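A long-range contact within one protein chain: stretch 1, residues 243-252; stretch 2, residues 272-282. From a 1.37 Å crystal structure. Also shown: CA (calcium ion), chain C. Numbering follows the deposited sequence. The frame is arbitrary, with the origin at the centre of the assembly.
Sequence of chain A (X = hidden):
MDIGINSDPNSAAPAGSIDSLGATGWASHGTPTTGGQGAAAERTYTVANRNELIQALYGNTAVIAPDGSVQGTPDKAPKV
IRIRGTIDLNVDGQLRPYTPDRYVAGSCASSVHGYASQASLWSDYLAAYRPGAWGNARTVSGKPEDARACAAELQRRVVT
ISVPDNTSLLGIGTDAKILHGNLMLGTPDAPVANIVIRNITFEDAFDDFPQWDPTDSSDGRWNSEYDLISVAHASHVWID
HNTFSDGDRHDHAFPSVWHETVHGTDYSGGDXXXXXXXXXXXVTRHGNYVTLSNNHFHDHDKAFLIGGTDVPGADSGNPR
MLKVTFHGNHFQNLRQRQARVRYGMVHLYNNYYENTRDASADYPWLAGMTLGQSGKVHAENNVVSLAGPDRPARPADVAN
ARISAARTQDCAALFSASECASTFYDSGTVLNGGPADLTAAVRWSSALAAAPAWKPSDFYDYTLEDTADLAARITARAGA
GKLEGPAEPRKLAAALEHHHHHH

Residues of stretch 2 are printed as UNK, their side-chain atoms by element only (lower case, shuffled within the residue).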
# COMPACT_ATOMS: atom_id res chain seq x y z
N THR A 243 -10.13 1.66 12.36
CA THR A 243 -8.75 1.79 11.91
C THR A 243 -8.74 2.78 10.76
O THR A 243 -9.67 2.79 9.95
CB THR A 243 -8.21 0.41 11.49
OG1 THR A 243 -8.21 -0.43 12.65
CG2 THR A 243 -6.78 0.49 10.91
N PHE A 244 -7.72 3.64 10.70
CA PHE A 244 -7.59 4.67 9.65
C PHE A 244 -6.16 4.67 9.16
O PHE A 244 -5.24 4.63 9.97
CB PHE A 244 -7.83 6.06 10.23
CG PHE A 244 -9.20 6.29 10.80
CD1 PHE A 244 -9.51 5.91 12.09
CD2 PHE A 244 -10.16 6.97 10.05
CE1 PHE A 244 -10.78 6.17 12.62
CE2 PHE A 244 -11.41 7.23 10.58
CZ PHE A 244 -11.72 6.82 11.85
N SER A 245 -5.96 4.78 7.85
CA SER A 245 -4.61 4.86 7.28
C SER A 245 -4.65 5.37 5.86
O SER A 245 -5.73 5.52 5.28
CB SER A 245 -3.94 3.48 7.26
OG SER A 245 -4.52 2.69 6.25
N ASP A 246 -3.48 5.59 5.27
CA ASP A 246 -3.39 5.92 3.84
C ASP A 246 -3.42 4.67 2.95
O ASP A 246 -3.06 4.74 1.77
CB ASP A 246 -2.14 6.75 3.55
CG ASP A 246 -2.27 8.18 4.05
OD1 ASP A 246 -3.40 8.58 4.42
OD2 ASP A 246 -1.23 8.89 4.04
N GLY A 247 -3.86 3.53 3.50
CA GLY A 247 -3.90 2.31 2.72
C GLY A 247 -2.54 2.00 2.12
O GLY A 247 -1.51 2.18 2.77
N ASP A 248 -2.54 1.57 0.85
CA ASP A 248 -1.29 1.19 0.20
C ASP A 248 -0.79 2.25 -0.77
O ASP A 248 0.01 1.94 -1.65
CB ASP A 248 -1.42 -0.18 -0.48
CG ASP A 248 -2.27 -0.13 -1.72
OD1 ASP A 248 -3.07 0.84 -1.86
OD2 ASP A 248 -2.16 -1.05 -2.57
N ARG A 249 -1.26 3.49 -0.64
CA ARG A 249 -0.69 4.61 -1.38
C ARG A 249 -0.07 5.60 -0.40
O ARG A 249 -0.64 6.66 -0.10
CB ARG A 249 -1.73 5.29 -2.27
CG ARG A 249 -2.02 4.46 -3.53
CD ARG A 249 -2.92 5.20 -4.53
NE ARG A 249 -4.26 5.35 -4.00
CZ ARG A 249 -5.30 5.79 -4.71
NH1 ARG A 249 -5.14 6.18 -5.98
NH2 ARG A 249 -6.49 5.82 -4.14
N HIS A 250 1.10 5.25 0.12
CA HIS A 250 1.80 6.13 1.03
C HIS A 250 2.38 7.32 0.29
O HIS A 250 2.76 7.22 -0.89
CB HIS A 250 2.94 5.38 1.73
CG HIS A 250 2.46 4.36 2.72
ND1 HIS A 250 3.32 3.68 3.55
CD2 HIS A 250 1.21 3.94 3.03
CE1 HIS A 250 2.62 2.86 4.32
NE2 HIS A 250 1.34 3.01 4.03
N ASP A 251 2.49 8.44 1.00
CA ASP A 251 2.99 9.69 0.42
C ASP A 251 4.36 9.56 -0.22
O ASP A 251 4.68 10.26 -1.17
CB ASP A 251 3.03 10.78 1.47
CG ASP A 251 1.66 11.15 1.99
OD1 ASP A 251 0.65 10.72 1.39
OD2 ASP A 251 1.61 11.85 3.02
N HIS A 252 5.16 8.65 0.33
CA HIS A 252 6.50 8.37 -0.18
C HIS A 252 6.50 8.02 -1.67
O HIS A 252 7.50 8.24 -2.36
CB HIS A 252 7.10 7.23 0.67
CG HIS A 252 8.57 7.04 0.51
ND1 HIS A 252 9.12 6.15 -0.39
CD2 HIS A 252 9.62 7.59 1.17
CE1 HIS A 252 10.43 6.17 -0.29
NE2 HIS A 252 10.77 7.03 0.65
N UNK A 272 7.97 19.68 -1.14
CA UNK A 272 7.25 19.91 -2.38
C UNK A 272 6.69 18.61 -2.98
O UNK A 272 6.33 18.57 -4.16
c UNK A 272 8.15 20.69 -3.35
c UNK A 272 7.99 22.93 -2.23
c UNK A 272 8.55 24.02 -1.58
c UNK A 272 10.15 21.94 -2.44
c UNK A 272 8.78 21.89 -2.68
c UNK A 272 9.89 24.07 -1.35
c UNK A 272 10.71 23.03 -1.79
N UNK A 273 6.58 17.57 -2.15
CA UNK A 273 5.96 16.33 -2.58
C UNK A 273 4.53 16.60 -3.07
O UNK A 273 3.87 17.55 -2.62
c UNK A 273 6.29 14.76 1.61
c UNK A 273 5.92 15.30 -1.44
c UNK A 273 4.99 15.69 -0.29
c UNK A 273 4.99 14.66 0.83
n UNK A 273 6.45 13.65 2.56
N UNK A 274 4.05 15.76 -3.99
CA UNK A 274 2.69 15.91 -4.45
C UNK A 274 1.79 15.17 -3.46
O UNK A 274 1.59 13.96 -3.54
c UNK A 274 3.49 16.05 -6.86
c UNK A 274 2.52 15.37 -5.87
c UNK A 274 1.10 15.59 -6.36
N UNK A 275 1.25 15.95 -2.53
CA UNK A 275 0.45 15.44 -1.43
C UNK A 275 -0.97 15.17 -1.89
O UNK A 275 -1.70 16.10 -2.23
c UNK A 275 -0.01 14.75 1.49
o UNK A 275 -0.62 13.73 1.14
c UNK A 275 -0.37 16.11 0.93
c UNK A 275 0.47 16.47 -0.30
n UNK A 275 1.00 14.72 2.37
N UNK A 276 -1.34 13.89 -1.91
CA UNK A 276 -2.66 13.46 -2.34
C UNK A 276 -3.64 13.24 -1.18
O UNK A 276 -4.81 12.91 -1.41
n UNK A 276 -0.48 12.37 -6.17
c UNK A 276 -1.86 12.31 -4.46
c UNK A 276 -1.67 12.74 -6.62
n UNK A 276 -2.52 12.71 -5.61
c UNK A 276 -0.58 12.08 -4.83
c UNK A 276 -2.55 12.16 -3.13
N UNK A 277 -3.17 13.42 0.06
CA UNK A 277 -4.01 13.22 1.22
C UNK A 277 -4.21 14.52 1.98
O UNK A 277 -3.47 15.49 1.76
n UNK A 277 -2.03 10.28 1.23
c UNK A 277 -2.23 9.10 0.68
c UNK A 277 -3.40 12.19 2.16
c UNK A 277 -4.19 9.96 1.10
n UNK A 277 -3.52 8.88 0.58
c UNK A 277 -3.26 10.84 1.53
N UNK A 278 -5.18 14.53 2.87
CA UNK A 278 -5.38 15.67 3.74
C UNK A 278 -5.39 15.11 5.16
O UNK A 278 -4.38 14.54 5.60
o UNK A 278 -5.50 18.46 4.09
o UNK A 278 -7.65 18.38 4.45
c UNK A 278 -6.63 16.49 3.40
c UNK A 278 -6.59 17.88 4.03
N UNK A 279 -6.49 15.22 5.89
CA UNK A 279 -6.51 14.71 7.25
C UNK A 279 -6.98 13.27 7.37
O UNK A 279 -7.55 12.69 6.42
N UNK A 280 -6.78 12.69 8.55
CA UNK A 280 -7.53 11.47 8.88
C UNK A 280 -8.93 11.87 9.38
O UNK A 280 -9.93 11.54 8.74
c UNK A 280 -5.65 9.12 8.24
c UNK A 280 -6.79 10.63 9.94
c UNK A 280 -5.46 10.04 9.45
c UNK A 280 -4.73 9.32 10.58
N UNK A 281 -8.97 12.58 10.50
CA UNK A 281 -10.22 13.14 11.02
C UNK A 281 -9.93 14.59 11.41
O UNK A 281 -9.13 14.85 12.31
c UNK A 281 -10.78 12.38 12.25
c UNK A 281 -10.94 10.89 11.95
c UNK A 281 -12.12 13.01 12.65
N UNK A 282 -10.57 15.52 10.71
CA UNK A 282 -10.42 16.95 11.00
C UNK A 282 -11.71 17.45 11.63
O UNK A 282 -12.80 17.10 11.18
o UNK A 282 -8.44 18.02 8.10
c UNK A 282 -8.70 17.55 9.23
c UNK A 282 -10.12 17.75 9.73
o UNK A 282 -7.85 16.94 9.92
CA CA C . -9.43 18.20 6.10
O HOH W 1 0.44 11.73 -1.33
O HOH W 2 3.13 12.64 -1.44
O HOH W 3 4.00 12.90 3.95
O HOH W 4 -8.93 20.81 5.93
O HOH W 5 -11.24 19.89 7.12
O HOH W 6 -10.77 18.72 3.89

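Position 272 carries one carbon and then a ring of six carbons, with no polar atom, which makes it Phe-272; it lies out of reach of stretch 1. Position 273 has four carbons in a row ending in nitrogen, the pattern of Lys-273. Its chain packs loosely, CD of Lys-273 lying 4.4 Å from CB of Asp-251, and the charged end works through solvent: water 3 donates to Asp-251 OD2 (2.8 Å) and accepts from Lys-273 NZ (2.9 Å).

At position 274 one carbon carries two more. An all-carbon fork at CB means Val-274, which makes no direct contact; its backbone O and the backbone O of Asp-251 each lie 2.9 Å from water 2. Position 275 shows three carbons, the third bearing one oxygen and one nitrogen that reach Asp-251, so an amide on a two-carbon spacer: Gln-275. CB points sideways, yet the end comes nearer, and NE2 of Gln-275 donates to Asp-251 OD2 at 3.0 Å. The amide oxygen has separate work, for OE1 of Gln-275 accepts from the backbone N of position 277 at 2.8 Å.

Position 276 has one carbon followed by a five-membered ring of three carbons and two nitrogens, the imidazole of His-276. It leaves its ring off the contact, while water 1 accepts from the backbone N of His-276 at 2.9 Å and also lies within hydrogen-bonding distance of Asp-251 OD1, 2.9 Å away. Position 277 again has one carbon and a five-membered ring of three carbons and two nitrogens, here touching Asp-246, Arg-249 and Asp-251: His-277, whose CB points toward stretch 1. ND1 of His-277 donates to Asp-251 OD1 at 2.7 Å, near the ring plane, and CE1 of His-277 lies 3.0 Å from the backbone O of Arg-249, a buried oxygen with no hydrogen-bond partner. Asp-246 covers one face, its CB 4.1 Å from the centroid of the His-277 ring; OD2 of Asp-246 comes within 3.2 Å of ND1 of His-277, but at too poor an angle to bond.

Position 278 has two carbons, the second carrying two oxygens: Asp-278, its CB pointing away from stretch 1, with OD2 of Asp-278 2.4 Å from the calcium ion CA. Position 279 has no side-chain atoms and is Gly-279. Four carbons forked at the second identify 280 as Leu-280, whose CD2 lies 4.3 Å from CB of Phe-244. Position 281 is again one carbon bearing two, Val-281, with CG2 of Val-281 3.9 Å from CE2 of Phe-244. At 282, two carbons and two terminal oxygens give Asp-282, beyond reach of stretch 1 but binding the calcium CA through OD2 of Asp-282 at 2.2 Å; a CB on Gly-279 would sit 2.3 Å from Asp-282 OD1.

The rule is a division along the chain. Leu-280 and Val-281 pack against Phe-244, whereas Asp-251 is the polar hub, its two carboxylate oxygens taking hydrogen bonds from different side chains. The hydrogen bond from the backbone N of His-277 to OE1 of Gln-275 ties those two donors together.

Stretch 2 (272-282) FKVQHHDGLVD
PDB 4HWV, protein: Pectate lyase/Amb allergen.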